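Local coordinates for protein putative isomerase (Streptomyces coelicolor A3, PDB 2OQH) that is a putative isomerase of the enolase superfamily, related to mandelate racemase, and possibly acts as a dehydratase of the sugar acid D-glucarate, at residues V8-V13 / T34-R39. Sequence-based numbering, arbitrary orientation.
Sequences VDVWVV and TVVRVR
R37 is a clear example of how a long side chain on a β-strand can serve two residues of the antiparallel neighbour. The backbones of 8-13 and 34-39 place it: D9 and R37 form a hydrogen-bonded pair, R37 N giving a 2.9 Å bond to D9 O. From CB, 3.7 Å from W11 CZ3 in the indole plane, the chain runs out with CG anti to the backbone N and bends at chi3 (63°), which carries the guanidinium across to D9 and W11. NE donates to a water that also bonds D9 OD2 and R37 O. CZ sits against the indole edge, W11 CH2 standing 3.6 Å above the centre of the guanidinium face, the planes 86° apart; R39 NH2 covers the opposite face. NH1 also lies near W11 CH2 and has a long, weak ion pair with E359. NH2 closes a 2.9 Å salt bridge to D9 OD2, which lies at the guanidinium edge but is met from above the carboxylate plane. An alanine here would remove that bridge and the guanidinium packed on W11 CH2, and would probably leave the carboxylate less firmly held. On the other face V10 CG1 presses tightly on T34 CG2, at 3.4 Å, and T34 OG1 bonds W52 O. This antiparallel pair belongs to the sheet of the N-terminal capping domain of the mandelate racemase/muconate lactonizing enzyme family, distinct from the TIM barrel, with 31-40 between 5-15 and 45-51; helix 54-63 packs under V10, V12 and T34, the W47 ring meets the indole at about 20°, and L362 of helix 359-368 touches W11.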
loop_
_atom_site.group_PDB
_atom_site.type_symbol
_atom_site.label_atom_id
_atom_site.label_comp_id
_atom_site.label_asym_id
_atom_site.label_seq_id
_atom_site.Cartn_x
_atom_site.Cartn_y
_atom_site.Cartn_z
ATOM N N VAL A 8 24.302 -5.609 -6.233
ATOM C CA VAL A 8 22.847 -5.627 -6.138
ATOM C C VAL A 8 22.485 -7.089 -5.925
ATOM O O VAL A 8 22.576 -7.897 -6.854
ATOM C CB VAL A 8 22.167 -5.150 -7.445
ATOM C CG1 VAL A 8 20.656 -5.159 -7.266
ATOM C CG2 VAL A 8 22.650 -3.754 -7.814
ATOM N N ASP A 9 22.094 -7.436 -4.702
ATOM C CA ASP A 9 21.737 -8.815 -4.382
ATOM C C ASP A 9 20.253 -8.963 -4.091
ATOM O O ASP A 9 19.645 -8.109 -3.437
ATOM C CB ASP A 9 22.567 -9.287 -3.195
ATOM C CG ASP A 9 24.040 -9.364 -3.525
ATOM O OD1 ASP A 9 24.389 -10.160 -4.425
ATOM O OD2 ASP A 9 24.837 -8.631 -2.907
ATOM N N VAL A 10 19.678 -10.059 -4.568
ATOM C CA VAL A 10 18.251 -10.290 -4.401
ATOM C C VAL A 10 17.927 -11.614 -3.725
ATOM O O VAL A 10 18.490 -12.654 -4.067
ATOM C CB VAL A 10 17.540 -10.258 -5.774
ATOM C CG1 VAL A 10 16.037 -10.139 -5.582
ATOM C CG2 VAL A 10 18.078 -9.104 -6.614
ATOM N N TRP A 11 17.017 -11.560 -2.756
ATOM C CA TRP A 11 16.578 -12.750 -2.031
ATOM C C TRP A 11 15.064 -12.804 -2.109
ATOM O O TRP A 11 14.409 -11.771 -2.168
ATOM C CB TRP A 11 16.943 -12.671 -0.545
ATOM C CG TRP A 11 18.405 -12.740 -0.205
ATOM C CD1 TRP A 11 19.131 -13.863 0.087
ATOM C CD2 TRP A 11 19.301 -11.630 -0.057
ATOM N NE1 TRP A 11 20.424 -13.514 0.416
ATOM C CE2 TRP A 11 20.554 -12.149 0.334
ATOM C CE3 TRP A 11 19.165 -10.243 -0.214
ATOM C CZ2 TRP A 11 21.666 -11.328 0.572
ATOM C CZ3 TRP A 11 20.277 -9.425 0.023
ATOM C CH2 TRP A 11 21.505 -9.972 0.410
ATOM N N VAL A 12 14.515 -14.011 -2.120
ATOM C CA VAL A 12 13.070 -14.193 -2.106
ATOM C C VAL A 12 12.852 -14.899 -0.775
ATOM O O VAL A 12 13.535 -15.873 -0.467
ATOM C CB VAL A 12 12.565 -15.089 -3.258
ATOM C CG1 VAL A 12 11.071 -15.347 -3.094
ATOM C CG2 VAL A 12 12.806 -14.402 -4.591
ATOM N N VAL A 13 11.924 -14.397 0.027
ATOM C CA VAL A 13 11.685 -14.983 1.335
ATOM C C VAL A 13 10.209 -15.220 1.642
ATOM O O VAL A 13 9.329 -14.579 1.058
ATOM C CB VAL A 13 12.268 -14.082 2.437
ATOM C CG1 VAL A 13 13.753 -13.859 2.201
ATOM C CG2 VAL A 13 11.541 -12.744 2.442
ATOM N N THR A 34 10.177 -10.182 -2.002
ATOM C CA THR A 34 11.502 -10.099 -2.602
ATOM C C THR A 34 12.269 -8.983 -1.894
ATOM O O THR A 34 11.770 -7.863 -1.771
ATOM C CB THR A 34 11.425 -9.769 -4.114
ATOM O OG1 THR A 34 10.910 -10.898 -4.830
ATOM C CG2 THR A 34 12.808 -9.412 -4.660
ATOM N N VAL A 35 13.473 -9.290 -1.417
ATOM C CA VAL A 35 14.297 -8.299 -0.729
ATOM C C VAL A 35 15.539 -7.992 -1.555
ATOM O O VAL A 35 16.159 -8.894 -2.122
ATOM C CB VAL A 35 14.744 -8.797 0.658
ATOM C CG1 VAL A 35 15.503 -7.698 1.379
ATOM C CG2 VAL A 35 13.533 -9.226 1.470
ATOM N N VAL A 36 15.903 -6.717 -1.617
ATOM C CA VAL A 36 17.060 -6.296 -2.398
ATOM C C VAL A 36 18.039 -5.493 -1.552
ATOM O O VAL A 36 17.624 -4.746 -0.667
ATOM C CB VAL A 36 16.613 -5.419 -3.595
ATOM C CG1 VAL A 36 17.826 -4.906 -4.362
ATOM C CG2 VAL A 36 15.686 -6.219 -4.505
ATOM N N ARG A 37 19.336 -5.678 -1.802
ATOM C CA ARG A 37 20.365 -4.929 -1.088
ATOM C C ARG A 37 21.272 -4.245 -2.100
ATOM O O ARG A 37 21.809 -4.890 -3.004
ATOM C CB ARG A 37 21.236 -5.833 -0.196
ATOM C CG ARG A 37 22.399 -5.069 0.485
ATOM C CD ARG A 37 23.331 -5.988 1.299
ATOM N NE ARG A 37 23.993 -6.965 0.444
ATOM C CZ ARG A 37 24.533 -8.104 0.869
ATOM N NH1 ARG A 37 24.503 -8.427 2.156
ATOM N NH2 ARG A 37 25.082 -8.935 -0.004
ATOM N N VAL A 38 21.441 -2.939 -1.949
ATOM C CA VAL A 38 22.312 -2.203 -2.845
ATOM C C VAL A 38 23.583 -1.845 -2.086
ATOM O O VAL A 38 23.536 -1.130 -1.088
ATOM C CB VAL A 38 21.623 -0.923 -3.369
ATOM C CG1 VAL A 38 22.613 -0.085 -4.166
ATOM C CG2 VAL A 38 20.434 -1.303 -4.236
ATOM N N ARG A 39 24.716 -2.352 -2.563
ATOM C CA ARG A 39 26.005 -2.090 -1.923
ATOM C C ARG A 39 26.810 -1.017 -2.659
ATOM O O ARG A 39 26.917 -1.041 -3.880
ATOM C CB ARG A 39 26.814 -3.383 -1.858
ATOM C CG ARG A 39 28.189 -3.219 -1.241
ATOM C CD ARG A 39 29.033 -4.461 -1.483
ATOM N NE ARG A 39 28.421 -5.669 -0.922
ATOM C CZ ARG A 39 28.154 -5.840 0.371
ATOM N NH1 ARG A 39 28.434 -4.873 1.236
ATOM N NH2 ARG A 39 27.646 -6.989 0.809
HETATM O O HOH W 1 24.497 -6.256 -2.482
#